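Long-range contacts in SnoaL-like domain-containing protein (Burkholderia xenovorans LB400, PDB 3EN8), which is of unknown function but has an NTF2-like, SnoaL-like domain, assembles as two chains and binds a calcium ion: residues E26-D31 with N100-H105; A34-P39 with E106-S111; I78-I83 with Y91-M96. One frame throughout, in Å; residues are numbered along the deposited sequence. Where two conformers were deposited one is given.

Interaction 1: residues E26-D31 with N100-H105; sequences EHDIYD and NGKVVH
Val103 meets 26-31 with both of its methyl groups. CG2 packs against CG2 of Ile29 at 3.9 Å, while CG1 comes within 3.6 Å of CD1 of Tyr30, a carbon it approaches obliquely as the two side chains run side by side. Tyr30 and Val103 form a single parallel beta bridge, held by a backbone bond to each side of it. Val103 N donates to Ile29 O at 2.9 Å, almost straight at 174° and in the carbonyl plane; Asp31 N donates to Val103 O at 2.8 Å with a less straight angle of 153°. The aliphatic part of Lys102 passes close to the same carbonyl oxygen, CD lying 3.4 Å from Ile29 O, and a bend at chi2 (-66°) sets CD there. The ammonium ends at Asp28 O, with NZ 2.9 Å away and above the carbonyl plane. A long salt bridge from Asp28 OD2 to NZ is doubtful, since the exposed side chain has two conformers. Beyond Val103, CG1 of Val104 touches CB of Asp31 at 4.0 Å.

A type I turn from His27 to Tyr30 brings the Ile29 carbonyl to Val103. Within the turn, Ile29 CG2 lies over the centre of one face of the Tyr30 ring, 3.8 Å above its plane. The phenol oxygen of Tyr30 is bonded to Glu106 and Arg55, and Asp31 OD2 accepts from Asp33 N, in the loop whose Asp32 and Asp33 bind calcium.

After the bridge, strand 102-111 is interrupted by a classic beta bulge, in which Val104 and His105 both face Glu97. Ile29 lies against Leu11 and His14 of helix 3-20, Tyr30 against Leu51 of helix 48-57, and Val103 against Phe98 of strand 88-99.

Interaction 2: residues A34-P39 with E106-S111; sequences AICDYP and ETQYFS
Cys36 pairs with Glu106 and Asp37 with Thr107 in parallel register, and three nearly straight backbone bonds join the strands: Glu106 N to Ile35 O at 2.8 Å, Asp37 N to Glu106 O at 3.0 Å, and Gln108 N to Asp37 O at 2.9 Å. Gln108 OE1 comes to the edge of the Tyr38 ring, 3.4 Å from CE1 and in its plane. A water donates to OE1 and also binds Tyr38 OH, linking the two side chains; Arg55 NH2 is a further partner of OE1, and NE2 is bonded to Tyr81 OH. Glu106 is held at both oxygens, OE1 by Arg55 and Tyr30, OE2 by Ser94. The Asp37 carboxylate is divided between Arg44 and His105.

Apolar packing closes the far end. Phe110 directs its edge at the Tyr38 face in an offset edge-to-face pair, planes 72° apart. Pro39 CG fits tightly against Thr107 CG2 at 3.4 Å, and Pro39 CD lies over one face of the Tyr109 ring, toward its rim.

Each carboxylate in the contact thus has partners at both oxygens. The face with Cys36, Glu106 and Gln108 is consistent with the interior pocket seen in many NTF2-like folds, though no ligand role is established for it.

Interaction 3: residues I78-I83 with Y91-M96; sequences ITEYSI and YTVSIM
The Tyr81 ring carries Thr92 on one face: CB stands over its centre in a CH-pi contact, 3.9 Å from the centroid and 10° off the normal. From the same residue, CG2 comes to 3.5 Å from CZ of Tyr81. At the ring edge, in plane, lie CB of Ser94, 3.8 Å from CE1, and the Thr79 carbonyl oxygen. With chi1 at 63°, CG of Tyr81 sits between its own backbone N and carbonyl carbon, which starts the ring off across the neighbouring strand. The rings of Trp15 and Phe65 meet it as well. Tyr91 makes a looser contact, with Ser82 OG set obliquely to its ring.

The strands themselves are antiparallel, with Thr79-Ser94 and Tyr81-Thr92 as hydrogen-bonded pairs. Each pair has two bonds, the shortest being Ser94 N to Thr79 O and Thr92 N to Tyr81 O, both 2.8 Å. A water bonded to Thr79 OG1 donates to Ser94 O, giving that carbonyl a second donor beside Thr79 N. On the other face, in one of two Ile78 conformers, Ile78 CD1 lies 3.5 Å from Val93 CG1, and the Ile78 side chain runs beside that of Ile95, CD1 touching CG1 at 3.9 Å. Glu80 shares this face, and its OE1 is bonded to Tyr109 OH of the second subunit.

The two strands form the hairpin 76-85/88-99, with 88-99 against strand 102-111 and 76-85 against strand 64-73. The Tyr81 and Ser94 face turns to helix 3-20, and the Ile78 and Ile95 face packs on Ile78 of the second subunit.

In the fold
Strand 102-111 serves interactions 1 and 2, its bulge marking the change from one partner strand to the next, while interaction 3 pairs its neighbour 88-99 with the next strand, 76-85. Interactions 2 and 3 are buried and make most of the contacts to the second subunit; interaction 1 is partly exposed, farther from the chain centre and close to the calcium site. Their chemistry follows: a short bridge with a lysine at the surface in interaction 1, parallel pairing with partnered buried carboxylates in interaction 2, and regular antiparallel pairing with aromatic and aliphatic packing in interaction 3. Met96 packing on Tyr30 and Val103 joins interactions 1 and 3, and Ser111 N to Tyr91 O joins 2 and 3.

Interaction 1: residues E26-D31 with N100-H105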
# COMPACT_ATOMS: atom_id res chain seq x y z
N GLU A 26 16.98 8.34 9.65
CA GLU A 26 16.00 7.65 8.82
C GLU A 26 16.07 6.15 9.03
O GLU A 26 15.11 5.44 8.74
CB GLU A 26 16.20 7.97 7.34
CG GLU A 26 15.14 7.42 6.44
CD GLU A 26 15.37 7.71 4.98
OE1 GLU A 26 16.41 8.29 4.65
OE2 GLU A 26 14.49 7.38 4.17
N HIS A 27 17.20 5.66 9.54
CA HIS A 27 17.36 4.21 9.64
C HIS A 27 17.42 3.71 11.06
O HIS A 27 17.61 2.54 11.31
CB HIS A 27 18.49 3.72 8.74
CG HIS A 27 18.15 3.90 7.30
ND1 HIS A 27 18.35 5.10 6.65
CD2 HIS A 27 17.55 3.09 6.41
CE1 HIS A 27 17.92 5.00 5.41
NE2 HIS A 27 17.42 3.79 5.23
N ASP A 28 17.13 4.62 11.97
CA ASP A 28 17.15 4.30 13.40
C ASP A 28 16.06 3.31 13.75
O ASP A 28 16.17 2.51 14.68
CB ASP A 28 16.93 5.55 14.24
CG ASP A 28 16.91 5.26 15.71
OD1 ASP A 28 17.98 4.83 16.20
OD2 ASP A 28 15.86 5.43 16.37
N ILE A 29 14.99 3.40 12.98
CA ILE A 29 13.74 2.66 13.27
C ILE A 29 13.83 1.16 12.96
O ILE A 29 12.98 0.38 13.37
CB ILE A 29 12.50 3.28 12.53
CG1 ILE A 29 11.21 2.95 13.29
CG2 ILE A 29 12.43 2.79 11.04
CD1 ILE A 29 9.93 3.70 12.74
N TYR A 30 14.87 0.75 12.24
CA TYR A 30 14.95 -0.65 11.75
C TYR A 30 15.69 -1.57 12.68
O TYR A 30 16.69 -1.22 13.28
CB TYR A 30 15.62 -0.78 10.36
CG TYR A 30 14.90 -0.01 9.30
CD1 TYR A 30 13.81 -0.56 8.63
CD2 TYR A 30 15.32 1.30 8.97
CE1 TYR A 30 13.12 0.17 7.67
CE2 TYR A 30 14.65 2.03 7.99
CZ TYR A 30 13.56 1.46 7.34
OH TYR A 30 12.84 2.17 6.40
N ASP A 31 15.19 -2.79 12.76
CA ASP A 31 16.05 -3.87 13.26
C ASP A 31 17.28 -3.98 12.38
O ASP A 31 17.22 -3.70 11.19
CB ASP A 31 15.31 -5.20 13.22
CG ASP A 31 16.10 -6.31 13.86
OD1 ASP A 31 16.06 -6.40 15.10
OD2 ASP A 31 16.73 -7.10 13.14
N ASN A 100 9.17 -5.71 18.73
CA ASN A 100 9.87 -5.08 19.84
C ASN A 100 10.30 -3.68 19.49
O ASN A 100 11.38 -3.22 19.84
CB ASN A 100 11.05 -5.93 20.23
CG ASN A 100 10.64 -7.33 20.68
OD1 ASN A 100 11.23 -8.32 20.26
ND2 ASN A 100 9.60 -7.41 21.50
N GLY A 101 9.42 -3.00 18.78
CA GLY A 101 9.54 -1.58 18.57
C GLY A 101 10.42 -1.21 17.42
O GLY A 101 10.72 -0.03 17.19
N LYS A 102 10.80 -2.21 16.65
CA LYS A 102 11.66 -1.97 15.50
C LYS A 102 11.09 -2.62 14.24
O LYS A 102 10.42 -3.61 14.28
CB LYS A 102 13.10 -2.46 15.79
CG LYS A 102 13.82 -1.72 16.90
CD LYS A 102 14.10 -0.26 16.51
CE LYS A 102 15.04 0.44 17.48
NZ LYS A 102 15.10 1.91 17.31
N VAL A 103 11.36 -2.01 13.11
CA VAL A 103 10.88 -2.52 11.81
C VAL A 103 11.67 -3.75 11.42
O VAL A 103 12.90 -3.70 11.34
CB VAL A 103 10.96 -1.43 10.73
CG1 VAL A 103 10.64 -2.02 9.36
CG2 VAL A 103 9.99 -0.28 11.07
N VAL A 104 10.99 -4.86 11.17
CA VAL A 104 11.71 -6.05 10.72
C VAL A 104 11.51 -6.32 9.24
O VAL A 104 12.29 -7.05 8.61
CB VAL A 104 11.36 -7.29 11.56
CG1 VAL A 104 11.74 -7.07 13.05
CG2 VAL A 104 9.85 -7.72 11.39
N HIS A 105 10.41 -5.79 8.72
CA HIS A 105 10.06 -5.96 7.30
C HIS A 105 9.28 -4.73 6.79
O HIS A 105 8.26 -4.34 7.33
CB HIS A 105 9.26 -7.25 7.11
CG HIS A 105 9.07 -7.69 5.67
ND1 HIS A 105 8.52 -8.91 5.35
CD2 HIS A 105 9.34 -7.08 4.49
CE1 HIS A 105 8.48 -9.05 4.03
NE2 HIS A 105 8.96 -7.95 3.48

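Interaction 2: residues A34-P39 with E106-S111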
# COMPACT_ATOMS: atom_id res chain seq x y z
N ALA A 34 16.57 -6.01 9.36
CA ALA A 34 15.39 -5.58 8.63
C ALA A 34 15.56 -5.92 7.15
O ALA A 34 16.63 -5.78 6.57
CB ALA A 34 15.14 -4.04 8.77
N ILE A 35 14.45 -6.32 6.56
CA ILE A 35 14.33 -6.50 5.10
C ILE A 35 13.38 -5.46 4.50
O ILE A 35 12.41 -5.05 5.12
CB ILE A 35 13.92 -7.95 4.70
CG1 ILE A 35 12.57 -8.35 5.29
CG2 ILE A 35 15.01 -8.93 5.20
CD1 ILE A 35 11.94 -9.69 4.77
N CYS A 36 13.73 -5.05 3.29
CA CYS A 36 12.93 -4.10 2.54
C CYS A 36 12.73 -4.62 1.13
O CYS A 36 13.68 -4.86 0.40
CB CYS A 36 13.58 -2.72 2.49
SG CYS A 36 12.47 -1.46 1.79
N ASP A 37 11.46 -4.80 0.79
CA ASP A 37 11.02 -5.37 -0.50
C ASP A 37 10.39 -4.32 -1.40
O ASP A 37 9.60 -3.47 -0.96
CB ASP A 37 9.95 -6.43 -0.26
CG ASP A 37 10.46 -7.66 0.44
OD1 ASP A 37 11.69 -7.86 0.53
OD2 ASP A 37 9.60 -8.46 0.91
N TYR A 38 10.74 -4.41 -2.68
CA TYR A 38 10.08 -3.70 -3.74
C TYR A 38 9.37 -4.71 -4.65
O TYR A 38 9.99 -5.22 -5.60
CB TYR A 38 11.09 -2.90 -4.60
CG TYR A 38 12.03 -1.98 -3.84
CD1 TYR A 38 11.60 -1.26 -2.72
CD2 TYR A 38 13.33 -1.79 -4.27
CE1 TYR A 38 12.44 -0.40 -2.05
CE2 TYR A 38 14.18 -0.93 -3.60
CZ TYR A 38 13.73 -0.24 -2.49
OH TYR A 38 14.58 0.62 -1.83
N PRO A 39 8.08 -4.99 -4.38
CA PRO A 39 7.45 -6.06 -5.17
C PRO A 39 7.38 -5.74 -6.65
O PRO A 39 7.32 -6.63 -7.47
CB PRO A 39 6.06 -6.19 -4.51
CG PRO A 39 6.34 -5.88 -3.07
CD PRO A 39 7.32 -4.70 -3.15
N GLU A 106 9.82 -4.11 5.76
CA GLU A 106 9.17 -3.00 5.08
C GLU A 106 8.91 -3.45 3.67
O GLU A 106 9.74 -4.12 3.10
CB GLU A 106 10.08 -1.77 5.06
CG GLU A 106 9.48 -0.58 4.32
CD GLU A 106 10.30 0.71 4.46
OE1 GLU A 106 11.49 0.67 4.88
OE2 GLU A 106 9.72 1.77 4.12
N THR A 107 7.75 -3.10 3.14
CA THR A 107 7.44 -3.29 1.72
C THR A 107 7.00 -1.94 1.16
O THR A 107 6.06 -1.31 1.68
CB THR A 107 6.29 -4.26 1.55
OG1 THR A 107 6.51 -5.41 2.36
CG2 THR A 107 6.11 -4.68 0.06
N GLN A 108 7.66 -1.53 0.10
CA GLN A 108 7.36 -0.27 -0.54
C GLN A 108 6.85 -0.42 -1.98
O GLN A 108 7.33 -1.24 -2.76
CB GLN A 108 8.58 0.65 -0.52
CG GLN A 108 8.91 1.31 0.82
CD GLN A 108 10.21 2.12 0.74
OE1 GLN A 108 11.28 1.57 0.52
NE2 GLN A 108 10.12 3.43 0.99
N TYR A 109 5.87 0.42 -2.28
CA TYR A 109 5.35 0.61 -3.63
C TYR A 109 5.42 2.09 -4.03
O TYR A 109 5.12 2.99 -3.25
CB TYR A 109 3.89 0.22 -3.64
CG TYR A 109 3.64 -1.26 -3.51
CD1 TYR A 109 3.55 -1.86 -2.29
CD2 TYR A 109 3.55 -2.07 -4.65
CE1 TYR A 109 3.32 -3.23 -2.16
CE2 TYR A 109 3.30 -3.43 -4.54
CZ TYR A 109 3.19 -4.00 -3.32
OH TYR A 109 2.98 -5.33 -3.24
N PHE A 110 5.73 2.30 -5.28
CA PHE A 110 5.95 3.62 -5.85
C PHE A 110 5.09 3.74 -7.08
O PHE A 110 5.32 3.06 -8.07
CB PHE A 110 7.42 3.81 -6.22
CG PHE A 110 8.38 3.50 -5.10
CD1 PHE A 110 8.73 4.48 -4.19
CD2 PHE A 110 8.93 2.22 -4.95
CE1 PHE A 110 9.62 4.21 -3.16
CE2 PHE A 110 9.83 1.95 -3.90
CZ PHE A 110 10.16 2.94 -3.02
N SER A 111 4.04 4.55 -6.97
CA SER A 111 3.02 4.63 -8.00
C SER A 111 2.95 6.02 -8.63
O SER A 111 3.30 7.04 -8.01
CB SER A 111 1.67 4.16 -7.44
OG SER A 111 1.04 5.14 -6.68
O HOH W 1 13.53 2.54 -0.50

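Interaction 3: residues I78-I83 with Y91-M96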
# COMPACT_ATOMS: atom_id res chain seq x y z
N ILE A 78 1.14 1.34 8.13
CA ILE A 78 1.15 1.73 6.74
C ILE A 78 1.08 3.23 6.53
O ILE A 78 0.19 3.93 7.00
CB ILE A 78 0.09 0.98 5.91
CG1 ILE A 78 0.31 1.27 4.43
CG2 ILE A 78 -1.36 1.28 6.37
CD1 ILE A 78 -0.56 0.42 3.52
N THR A 79 2.08 3.68 5.80
CA THR A 79 2.28 5.10 5.54
C THR A 79 2.08 5.33 4.05
O THR A 79 2.68 4.66 3.20
CB THR A 79 3.67 5.63 5.99
OG1 THR A 79 3.88 5.41 7.38
CG2 THR A 79 3.80 7.14 5.66
N GLU A 80 1.20 6.28 3.78
CA GLU A 80 0.95 6.79 2.46
C GLU A 80 1.60 8.15 2.38
O GLU A 80 1.37 9.01 3.23
CB GLU A 80 -0.56 6.92 2.19
CG GLU A 80 -1.36 5.59 2.18
CD GLU A 80 -2.82 5.88 2.19
OE1 GLU A 80 -3.29 6.42 1.16
OE2 GLU A 80 -3.49 5.57 3.22
N TYR A 81 2.40 8.34 1.36
CA TYR A 81 3.19 9.60 1.29
C TYR A 81 3.59 9.84 -0.11
O TYR A 81 3.52 8.95 -0.91
CB TYR A 81 4.41 9.59 2.21
CG TYR A 81 5.52 8.55 1.97
CD1 TYR A 81 5.36 7.20 2.34
CD2 TYR A 81 6.73 8.91 1.42
CE1 TYR A 81 6.36 6.28 2.14
CE2 TYR A 81 7.76 7.99 1.22
CZ TYR A 81 7.57 6.65 1.59
OH TYR A 81 8.61 5.73 1.38
N SER A 82 4.00 11.07 -0.37
CA SER A 82 4.50 11.47 -1.69
C SER A 82 5.99 11.85 -1.59
O SER A 82 6.46 12.45 -0.60
CB SER A 82 3.69 12.65 -2.24
OG SER A 82 2.36 12.26 -2.51
N ILE A 83 6.72 11.40 -2.58
CA ILE A 83 8.11 11.80 -2.76
C ILE A 83 8.28 12.37 -4.17
O ILE A 83 7.60 11.95 -5.10
CB ILE A 83 9.06 10.60 -2.56
CG1 ILE A 83 8.89 9.53 -3.62
CG2 ILE A 83 8.84 9.98 -1.19
CD1 ILE A 83 9.84 8.36 -3.47
N TYR A 91 3.40 8.61 -5.71
CA TYR A 91 2.49 8.20 -4.63
C TYR A 91 3.02 6.89 -4.09
O TYR A 91 2.98 5.83 -4.77
CB TYR A 91 1.05 8.03 -5.16
CG TYR A 91 0.33 9.32 -5.41
CD1 TYR A 91 -0.39 9.95 -4.40
CD2 TYR A 91 0.37 9.93 -6.67
CE1 TYR A 91 -1.05 11.15 -4.63
CE2 TYR A 91 -0.29 11.13 -6.91
CZ TYR A 91 -1.00 11.75 -5.89
OH TYR A 91 -1.66 12.94 -6.11
N THR A 92 3.50 6.97 -2.85
CA THR A 92 4.27 5.91 -2.22
C THR A 92 3.50 5.32 -1.04
O THR A 92 2.69 5.96 -0.36
CB THR A 92 5.69 6.42 -1.84
OG1 THR A 92 6.29 7.07 -2.97
CG2 THR A 92 6.59 5.25 -1.41
N VAL A 93 3.71 4.04 -0.89
CA VAL A 93 3.15 3.26 0.24
C VAL A 93 4.27 2.49 0.88
O VAL A 93 5.01 1.78 0.23
CB VAL A 93 2.04 2.29 -0.21
CG1 VAL A 93 1.59 1.39 0.98
CG2 VAL A 93 0.83 3.04 -0.77
N SER A 94 4.40 2.65 2.19
CA SER A 94 5.32 1.87 2.93
C SER A 94 4.55 1.07 4.01
O SER A 94 3.95 1.67 4.93
CB SER A 94 6.37 2.77 3.63
OG SER A 94 7.10 2.12 4.66
N ILE A 95 4.64 -0.23 3.87
CA ILE A 95 4.00 -1.18 4.78
C ILE A 95 5.06 -1.68 5.73
O ILE A 95 6.05 -2.28 5.27
CB ILE A 95 3.36 -2.38 4.03
CG1 ILE A 95 2.44 -1.96 2.92
CG2 ILE A 95 2.70 -3.35 5.04
CD1 ILE A 95 2.27 -3.07 1.85
N MSE A 96 4.91 -1.42 7.03
CA MSE A 96 5.96 -1.81 7.98
C MSE A 96 5.45 -2.76 9.04
O MSE A 96 4.41 -2.55 9.65
CB MSE A 96 6.61 -0.61 8.67
CG MSE A 96 7.52 0.22 7.74
SE MSE A 96 7.92 1.90 8.62
CE MSE A 96 9.28 2.49 7.40
O HOH W 2 4.89 2.79 7.34